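Local coordinates for protein mannan endo-1,6-alpha-mannosidase (PDB 6RY0) that probably cleaves alpha-1,6-mannosidic linkages and helps transfer GPI-anchored glycoproteins into the fungal cell wall, as a calcium-binding member of glycoside hydrolase family 76, at residues L291-V304 with T341-A355. Sequence-based numbering, arbitrary orientation. Where two conformers were deposited one is given.
Sequences LTGILRDFFKDGVV and TKDRILPVLRTSAEA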
ATOM      1  N   LEU A 291      -0.674 -16.710  -3.189  1.00  6.80           N
ATOM      2  CA  LEU A 291      -1.660 -16.845  -2.118  1.00  7.02           C
ATOM      3  C   LEU A 291      -1.324 -18.016  -1.202  1.00  7.25           C
ATOM      4  O   LEU A 291      -1.388 -17.905   0.025  1.00  7.10           O
ATOM      5  CB  LEU A 291      -3.039 -16.994  -2.722  1.00  6.97           C
ATOM      6  CG  LEU A 291      -4.196 -17.149  -1.730  1.00  7.76           C
ATOM      7  CD1 LEU A 291      -4.216 -16.053  -0.659  1.00  8.14           C
ATOM      8  CD2 LEU A 291      -5.515 -17.217  -2.475  1.00  8.93           C
ATOM      9  N   THR A 292      -0.966 -19.158  -1.782  1.00  7.18           N
ATOM     10  CA  THR A 292      -0.559 -20.299  -0.973  1.00  7.23           C
ATOM     11  C   THR A 292       0.577 -19.904  -0.035  1.00  7.03           C
ATOM     12  O   THR A 292       0.556 -20.208   1.158  1.00  7.60           O
ATOM     13  CB  THR A 292      -0.162 -21.480  -1.855  1.00  7.94           C
ATOM     14  OG1 THR A 292      -1.321 -21.889  -2.585  1.00  8.93           O
ATOM     15  CG2 THR A 292       0.399 -22.651  -1.085  1.00  8.76           C
ATOM     16  N   GLY A 293       1.572 -19.212  -0.574  1.00  7.13           N
ATOM     17  CA  GLY A 293       2.689 -18.787   0.238  1.00  7.37           C
ATOM     18  C   GLY A 293       2.273 -17.848   1.362  1.00  7.23           C
ATOM     19  O   GLY A 293       2.754 -17.994   2.499  1.00  7.39           O
ATOM     20  N   ILE A 294       1.416 -16.886   1.062  1.00  6.61           N
ATOM     21  CA  ILE A 294       0.993 -15.929   2.078  1.00  6.83           C
ATOM     22  C   ILE A 294       0.253 -16.602   3.215  1.00  7.36           C
ATOM     23  O   ILE A 294       0.494 -16.315   4.400  1.00  7.90           O
ATOM     24  CB  ILE A 294       0.138 -14.846   1.421  1.00  7.00           C
ATOM     25  CG1 ILE A 294       0.995 -13.920   0.577  1.00  7.34           C
ATOM     26  CG2 ILE A 294      -0.677 -14.069   2.442  1.00  8.20           C
ATOM     27  CD1 ILE A 294       0.214 -13.114  -0.456  1.00  8.17           C
ATOM     28  N   LEU A 295      -0.662 -17.492   2.867  1.00  7.52           N
ATOM     29  CA  LEU A 295      -1.439 -18.181   3.878  1.00  8.14           C
ATOM     30  C   LEU A 295      -0.542 -19.047   4.749  1.00  8.72           C
ATOM     31  O   LEU A 295      -0.750 -19.149   5.954  1.00 12.08           O
ATOM     32  CB  LEU A 295      -2.557 -19.013   3.245  1.00  8.80           C
ATOM     33  CG  LEU A 295      -3.627 -18.189   2.558  1.00  9.33           C
ATOM     34  CD1 LEU A 295      -4.522 -19.071   1.726  1.00 10.90           C
ATOM     35  CD2 LEU A 295      -4.441 -17.337   3.520  1.00 10.71           C
ATOM     36  N   ARG A 296       0.466 -19.665   4.147  1.00  7.55           N
ATOM     37  CA  ARG A 296       1.421 -20.484   4.874  1.00  8.16           C
ATOM     38  C   ARG A 296       2.311 -19.665   5.796  1.00  8.32           C
ATOM     39  O   ARG A 296       2.621 -20.073   6.916  1.00  9.64           O
ATOM     40  CB  ARG A 296       2.266 -21.230   3.828  1.00  8.24           C
ATOM     41  CG  ARG A 296       3.403 -22.068   4.366  1.00  8.69           C
ATOM     42  CD  ARG A 296       4.334 -22.511   3.255  1.00  9.09           C
ATOM     43  NE  ARG A 296       5.033 -21.341   2.714  1.00  8.62           N
ATOM     44  CZ  ARG A 296       5.338 -21.108   1.442  1.00  8.38           C
ATOM     45  NH1 ARG A 296       5.045 -21.991   0.492  1.00  9.19           N
ATOM     46  NH2 ARG A 296       5.933 -19.973   1.114  1.00  8.11           N
ATOM     47  N   ASP A 297       2.775 -18.533   5.289  1.00  7.82           N
ATOM     48  CA  ASP A 297       3.825 -17.796   5.968  1.00  8.31           C
ATOM     49  C   ASP A 297       3.342 -16.736   6.945  1.00  7.95           C
ATOM     50  O   ASP A 297       3.973 -16.545   7.998  1.00  9.33           O
ATOM     51  CB  ASP A 297       4.739 -17.121   4.932  1.00  8.41           C
ATOM     52  CG  ASP A 297       5.504 -18.111   4.067  1.00  8.86           C
ATOM     53  OD1 ASP A 297       5.729 -19.256   4.541  1.00  9.94           O
ATOM     54  OD2 ASP A 297       5.915 -17.727   2.949  1.00  8.92           O
ATOM     55  N   PHE A 298       2.277 -16.025   6.597  1.00  7.45           N
ATOM     56  CA  PHE A 298       1.894 -14.842   7.373  1.00  7.96           C
ATOM     57  C   PHE A 298       0.678 -15.028   8.240  1.00  8.74           C
ATOM     58  O   PHE A 298       0.425 -14.190   9.087  1.00 12.18           O
ATOM     59  CB  PHE A 298       1.674 -13.625   6.459  1.00  7.69           C
ATOM     60  CG  PHE A 298       2.946 -13.183   5.803  1.00  7.43           C
ATOM     61  CD1 PHE A 298       3.924 -12.557   6.542  1.00  7.90           C
ATOM     62  CD2 PHE A 298       3.177 -13.445   4.468  1.00  8.53           C
ATOM     63  CE1 PHE A 298       5.118 -12.181   5.951  1.00  8.51           C
ATOM     64  CE2 PHE A 298       4.350 -13.082   3.875  1.00  8.42           C
ATOM     65  CZ  PHE A 298       5.335 -12.464   4.629  1.00  8.37           C
ATOM     66  N   PHE A 299      -0.092 -16.089   8.060  1.00  8.10           N
ATOM     67  CA  PHE A 299      -1.279 -16.297   8.873  1.00  8.78           C
ATOM     68  C   PHE A 299      -0.998 -17.409   9.848  1.00 10.11           C
ATOM     69  O   PHE A 299      -0.645 -18.523   9.482  1.00 11.46           O
ATOM     70  CB  PHE A 299      -2.503 -16.558   7.992  1.00  9.28           C
ATOM     71  CG  PHE A 299      -2.984 -15.301   7.327  1.00  9.26           C
ATOM     72  CD1 PHE A 299      -2.411 -14.840   6.157  1.00  8.68           C
ATOM     73  CD2 PHE A 299      -3.980 -14.530   7.899  1.00 10.59           C
ATOM     74  CE1 PHE A 299      -2.846 -13.661   5.555  1.00 10.35           C
ATOM     75  CE2 PHE A 299      -4.407 -13.360   7.313  1.00 11.73           C
ATOM     76  CZ  PHE A 299      -3.845 -12.914   6.152  1.00 11.75           C
ATOM     77  N   LYS A 300      -1.110 -17.089  11.134  1.00 11.25           N
ATOM     78  CA  LYS A 300      -0.813 -18.006  12.223  1.00 13.12           C
ATOM     79  C   LYS A 300      -2.091 -18.210  13.002  1.00 15.77           C
ATOM     80  O   LYS A 300      -2.632 -17.281  13.591  1.00 16.94           O
ATOM     81  CB  LYS A 300       0.273 -17.404  13.089  1.00 14.97           C
ATOM     82  CG  LYS A 300       1.552 -17.388  12.275  1.00 17.53           C
ATOM     83  CD  LYS A 300       2.812 -17.147  13.013  1.00 19.11           C
ATOM     84  CE  LYS A 300       3.976 -17.030  12.095  1.00 19.26           C
ATOM     85  NZ  LYS A 300       4.298 -18.334  11.440  1.00 19.50           N
ATOM     86  N   ASP A 301      -2.607 -19.433  12.960  0.71 17.30           N
ATOM     87  CA  ASP A 301      -3.914 -19.699  13.532  0.71 19.16           C
ATOM     88  C   ASP A 301      -4.939 -18.657  13.082  0.71 18.27           C
ATOM     89  O   ASP A 301      -5.726 -18.171  13.895  0.71 19.17           O
ATOM     90  CB  ASP A 301      -3.844 -19.773  15.079  0.71 21.72           C
ATOM     91  CG  ASP A 301      -2.699 -20.715  15.617  0.71 23.38           C
ATOM     92  OD1 ASP A 301      -2.501 -21.808  15.058  0.71 24.16           O
ATOM     93  OD2 ASP A 301      -2.000 -20.400  16.620  0.71 23.63           O
ATOM     94  N   GLY A 302      -4.899 -18.294  11.799  1.00 16.48           N
ATOM     95  CA  GLY A 302      -5.894 -17.412  11.262  1.00 13.89           C
ATOM     96  C   GLY A 302      -5.633 -15.919  11.458  1.00 11.36           C
ATOM     97  O   GLY A 302      -6.521 -15.136  11.143  1.00 10.61           O
ATOM     98  N   VAL A 303      -4.446 -15.520  11.914  1.00 10.56           N
ATOM     99  CA  VAL A 303      -4.183 -14.129  12.219  1.00  9.48           C
ATOM    100  C   VAL A 303      -2.924 -13.682  11.502  1.00  8.77           C
ATOM    101  O   VAL A 303      -1.881 -14.354  11.570  1.00  9.63           O
ATOM    102  CB  VAL A 303      -4.033 -13.931  13.732  1.00 10.47           C
ATOM    103  CG1 VAL A 303      -3.859 -12.441  14.031  1.00 10.53           C
ATOM    104  CG2 VAL A 303      -5.256 -14.508  14.470  1.00 11.65           C
ATOM    105  N   VAL A 304      -2.981 -12.533  10.836  1.00  8.51           N
ATOM    106  CA  VAL A 304      -1.797 -12.018  10.160  1.00  8.79           C
ATOM    107  C   VAL A 304      -0.697 -11.698  11.189  1.00  9.13           C
ATOM    108  O   VAL A 304      -0.968 -11.178  12.277  1.00 11.16           O
ATOM    109  CB  VAL A 304      -2.158 -10.780   9.331  1.00  9.24           C
ATOM    110  CG1 VAL A 304      -2.614  -9.659  10.221  1.00 10.53           C
ATOM    111  CG2 VAL A 304      -1.014 -10.378   8.421  1.00 11.94           C
ATOM    112  N   THR A 341     -10.559 -16.926  -5.593  1.00 10.14           N
ATOM    113  CA  THR A 341      -9.815 -16.906  -4.343  1.00  9.77           C
ATOM    114  C   THR A 341     -10.677 -16.629  -3.117  1.00  9.61           C
ATOM    115  O   THR A 341     -10.159 -16.679  -2.003  1.00  9.77           O
ATOM    116  CB  THR A 341      -8.710 -15.837  -4.360  1.00  9.03           C
ATOM    117  OG1 THR A 341      -9.288 -14.533  -4.384  1.00  8.98           O
ATOM    118  CG2 THR A 341      -7.742 -16.041  -5.503  1.00  9.88           C
ATOM    119  N   LYS A 342     -11.951 -16.295  -3.310  0.98  9.99           N
ATOM    120  CA  LYS A 342     -12.745 -15.736  -2.231  0.98 10.47           C
ATOM    121  C   LYS A 342     -12.773 -16.626  -0.990  0.98 10.26           C
ATOM    122  O   LYS A 342     -12.587 -16.155   0.137  0.98 10.94           O
ATOM    123  CB  LYS A 342     -14.143 -15.408  -2.750  0.98 13.73           C
ATOM    124  CG  LYS A 342     -15.044 -14.786  -1.748  0.98 17.66           C
ATOM    125  CD  LYS A 342     -16.455 -14.556  -2.311  0.98 22.48           C
ATOM    126  CE  LYS A 342     -17.542 -14.570  -1.217  0.98 26.54           C
ATOM    127  NZ  LYS A 342     -17.683 -15.937  -0.594  0.98 28.42           N
ATOM    128  N   ASP A 343     -13.023 -17.916  -1.169  1.00 11.24           N
ATOM    129  CA  ASP A 343     -13.174 -18.789  -0.015  1.00 12.33           C
ATOM    130  C   ASP A 343     -11.853 -19.134   0.660  1.00 11.65           C
ATOM    131  O   ASP A 343     -11.853 -19.563   1.805  1.00 13.26           O
ATOM    132  CB  ASP A 343     -13.911 -20.074  -0.400  1.00 16.76           C
ATOM    133  CG  ASP A 343     -15.367 -19.832  -0.800  1.00 21.80           C
ATOM    134  OD1 ASP A 343     -15.939 -18.772  -0.464  1.00 23.36           O
ATOM    135  OD2 ASP A 343     -15.947 -20.731  -1.425  1.00 25.38           O
ATOM    136  N   ARG A 344     -10.724 -18.910  -0.012  1.00 10.47           N
ATOM    137  CA  ARG A 344      -9.426 -19.055   0.613  1.00  9.95           C
ATOM    138  C   ARG A 344      -9.076 -17.827   1.467  1.00 10.28           C
ATOM    139  O   ARG A 344      -8.305 -17.939   2.405  1.00 14.27           O
ATOM    140  CB  ARG A 344      -8.313 -19.256  -0.414  1.00 10.70           C
ATOM    141  CG  ARG A 344      -8.477 -20.520  -1.255  1.00 11.85           C
ATOM    142  CD  ARG A 344      -7.313 -20.678  -2.218  1.00 11.96           C
ATOM    143  NE  ARG A 344      -6.096 -20.994  -1.499  1.00 11.94           N
ATOM    144  CZ  ARG A 344      -4.887 -21.070  -2.077  1.00 12.14           C
ATOM    145  NH1 ARG A 344      -4.706 -20.709  -3.336  1.00 13.98           N
ATOM    146  NH2 ARG A 344      -3.852 -21.492  -1.372  1.00 13.46           N
ATOM    147  N   ILE A 345      -9.602 -16.671   1.115  1.00  8.40           N
ATOM    148  CA  ILE A 345      -9.165 -15.419   1.690  1.00  7.94           C
ATOM    149  C   ILE A 345     -10.149 -14.901   2.756  1.00  7.88           C
ATOM    150  O   ILE A 345      -9.728 -14.547   3.856  1.00  8.35           O
ATOM    151  CB  ILE A 345      -8.944 -14.342   0.598  1.00  7.60           C
ATOM    152  CG1 ILE A 345      -7.711 -14.739  -0.242  1.00  7.78           C
ATOM    153  CG2 ILE A 345      -8.797 -12.950   1.227  1.00  7.68           C
ATOM    154  CD1 ILE A 345      -7.469 -13.807  -1.430  1.00  8.63           C
ATOM    155  N   LEU A 346     -11.434 -14.771   2.432  1.00  8.38           N
ATOM    156  CA  LEU A 346     -12.333 -14.069   3.348  1.00  8.79           C
ATOM    157  C   LEU A 346     -12.401 -14.687   4.736  1.00  8.61           C
ATOM    158  O   LEU A 346     -12.401 -13.945   5.710  1.00  8.69           O
ATOM    159  CB  LEU A 346     -13.723 -13.862   2.756  1.00  9.63           C
ATOM    160  CG  LEU A 346     -13.759 -12.973   1.512  1.00 11.24           C
ATOM    161  CD1 LEU A 346     -15.200 -12.727   1.099  1.00 13.62           C
ATOM    162  CD2 LEU A 346     -13.060 -11.644   1.686  1.00 11.98           C
ATOM    163  N   PRO A 347     -12.441 -16.025   4.882  1.00  9.11           N
ATOM    164  CA  PRO A 347     -12.522 -16.573   6.251  1.00 10.36           C
ATOM    165  C   PRO A 347     -11.296 -16.265   7.086  1.00  9.79           C
ATOM    166  O   PRO A 347     -11.395 -16.108   8.312  1.00 10.34           O
ATOM    167  CB  PRO A 347     -12.698 -18.077   6.010  1.00 11.77           C
ATOM    168  CG  PRO A 347     -13.308 -18.154   4.654  1.00 12.52           C
ATOM    169  CD  PRO A 347     -12.645 -17.064   3.865  1.00 10.25           C
ATOM    170  N   VAL A 348     -10.116 -16.193   6.459  1.00  9.45           N
ATOM    171  CA  VAL A 348      -8.886 -15.920   7.162  0.51  9.87           C
ATOM    172  C   VAL A 348      -8.782 -14.420   7.518  1.00  8.57           C
ATOM    173  O   VAL A 348      -8.344 -14.043   8.604  1.00  9.28           O
ATOM    174  CB  VAL A 348      -7.732 -16.421   6.261  0.51 10.85           C
ATOM    175  CG1 VAL A 348      -6.417 -16.165   6.891  0.51 11.20           C
ATOM    176  CG2 VAL A 348      -7.924 -17.924   5.911  0.51 11.86           C
ATOM    177  N   LEU A 349      -9.213 -13.547   6.607  1.00  8.14           N
ATOM    178  CA  LEU A 349      -9.281 -12.138   6.971  1.00  7.67           C
ATOM    179  C   LEU A 349     -10.250 -11.942   8.136  1.00  8.01           C
ATOM    180  O   LEU A 349     -10.023 -11.077   8.991  1.00  8.17           O
ATOM    181  CB  LEU A 349      -9.640 -11.250   5.795  1.00  7.69           C
ATOM    182  CG  LEU A 349      -8.652 -11.272   4.629  1.00  7.58           C
ATOM    183  CD1 LEU A 349      -9.078 -10.260   3.588  1.00  7.91           C
ATOM    184  CD2 LEU A 349      -7.209 -11.050   5.085  1.00  8.38           C
ATOM    185  N   ARG A 350     -11.329 -12.702   8.166  1.00  8.31           N
ATOM    186  CA  ARG A 350     -12.260 -12.568   9.276  1.00  8.80           C
ATOM    187  C   ARG A 350     -11.613 -12.950  10.607  1.00  8.74           C
ATOM    188  O   ARG A 350     -11.758 -12.207  11.592  1.00  9.30           O
ATOM    189  CB  ARG A 350     -13.508 -13.415   9.014  1.00 10.03           C
ATOM    190  CG  ARG A 350     -14.429 -13.580  10.182  1.00 11.92           C
ATOM    191  CD  ARG A 350     -15.158 -12.306  10.460  1.00 13.71           C
ATOM    192  NE  ARG A 350     -15.795 -12.389  11.776  1.00 14.57           N
ATOM    193  CZ  ARG A 350     -16.684 -11.523  12.208  1.00 14.78           C
ATOM    194  NH1 ARG A 350     -17.105 -10.554  11.385  1.00 15.24           N
ATOM    195  NH2 ARG A 350     -17.133 -11.630  13.447  1.00 15.95           N
ATOM    196  N   THR A 351     -10.943 -14.100  10.693  1.00  8.70           N
ATOM    197  CA  THR A 351     -10.317 -14.453  11.950  1.00  9.20           C
ATOM    198  C   THR A 351      -9.213 -13.459  12.327  1.00  8.34           C
ATOM    199  O   THR A 351      -8.988 -13.167  13.503  1.00  8.99           O
ATOM    200  CB  THR A 351      -9.791 -15.897  11.972  1.00 10.52           C
ATOM    201  OG1 THR A 351      -9.018 -16.147  10.793  1.00 10.14           O
ATOM    202  CG2 THR A 351     -10.959 -16.872  11.996  1.00 11.73           C
ATOM    203  N   SER A 352      -8.514 -12.914  11.333  1.00  7.92           N
ATOM    204  CA  SER A 352      -7.448 -11.967  11.607  1.00  7.79           C
ATOM    205  C   SER A 352      -8.048 -10.666  12.150  1.00  7.36           C
ATOM    206  O   SER A 352      -7.524 -10.102  13.124  1.00  8.20           O
ATOM    207  CB  SER A 352      -6.618 -11.770  10.341  1.00  7.91           C
ATOM    208  OG  SER A 352      -5.509 -10.948  10.551  1.00  8.12           O
ATOM    209  N   ALA A 353      -9.131 -10.170  11.546  1.00  7.74           N
ATOM    210  CA  ALA A 353      -9.795  -8.977  12.024  1.00  7.87           C
ATOM    211  C   ALA A 353     -10.431  -9.197  13.415  1.00  7.91           C
ATOM    212  O   ALA A 353     -10.450  -8.270  14.209  1.00  8.12           O
ATOM    213  CB  ALA A 353     -10.861  -8.518  11.056  1.00  8.25           C
ATOM    214  N   GLU A 354     -10.937 -10.394  13.691  0.92  7.61           N
ATOM    215  CA  GLU A 354     -11.419 -10.690  15.036  0.92  8.47           C
ATOM    216  C   GLU A 354     -10.315 -10.506  16.038  0.92  8.09           C
ATOM    217  O   GLU A 354     -10.539  -9.943  17.110  0.92  8.49           O
ATOM    218  CB  GLU A 354     -11.977 -12.114  15.121  0.92  9.93           C
ATOM    219  CG  GLU A 354     -13.271 -12.304  14.422  0.92 12.84           C
ATOM    220  CD  GLU A 354     -13.803 -13.717  14.462  0.92 16.34           C
ATOM    221  OE1 GLU A 354     -13.147 -14.597  15.066  0.92 19.77           O
ATOM    222  OE2 GLU A 354     -14.887 -13.958  13.886  0.92 17.90           O
ATOM    223  N   ALA A 355      -9.120 -10.992  15.739  1.00  8.35           N
ATOM    224  CA  ALA A 355      -7.997 -10.830  16.645  1.00  8.64           C
ATOM    225  C   ALA A 355      -7.615  -9.365  16.762  1.00  8.37           C
ATOM    226  O   ALA A 355      -7.296  -8.866  17.853  1.00  8.77           O
ATOM    227  CB  ALA A 355      -6.831 -11.679  16.184  1.00  9.35           C
TER
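The guanidinium of Arg-344 has Leu-291 CG over the centre of one face, 3.9 Å above the plane, and Thr-292 at its edge, while the Phe-299 ring carries Val-304 CA over the rim of one face and meets Ser-352 CB at its edge. In the (alpha/alpha)6 barrel expected of family 76, helices 291-298 and 342-355 run in roughly the same direction, their segment axes approaching to 11.4 Å at 24°; the beta hairpin that follows helix 291-298 is closed by a type I' turn from Lys-300 to Val-303. The Arg-344 chain, bent at chi3, runs alongside Leu-291 in the opposite sense and sends NH2 to Thr-292 OG1 (2.8 Å), nearly straight and in the guanidinium plane; that oxygen also bonds Asp-288 O. Replacing Arg-344 by alanine would probably strip the cover from Leu-291 CG and CD2 and leave Thr-292 OG1 without its NH2 donor. Deeper in, Leu-291 CD1 rests on Ile-345 CG1 at 3.8 Å, and Leu-349 CD2 lies 4.0 Å from Phe-299 CZ. At the hairpin, both methyls of Val-303 pack on Ala-355 CB. Ser-352 points OG anti to its own N (chi1 -175°), where it is hydrogen-bonded to His-328 NE2 on helix 323-337 and accepts from Val-304 N at 3.0 Å and 175°.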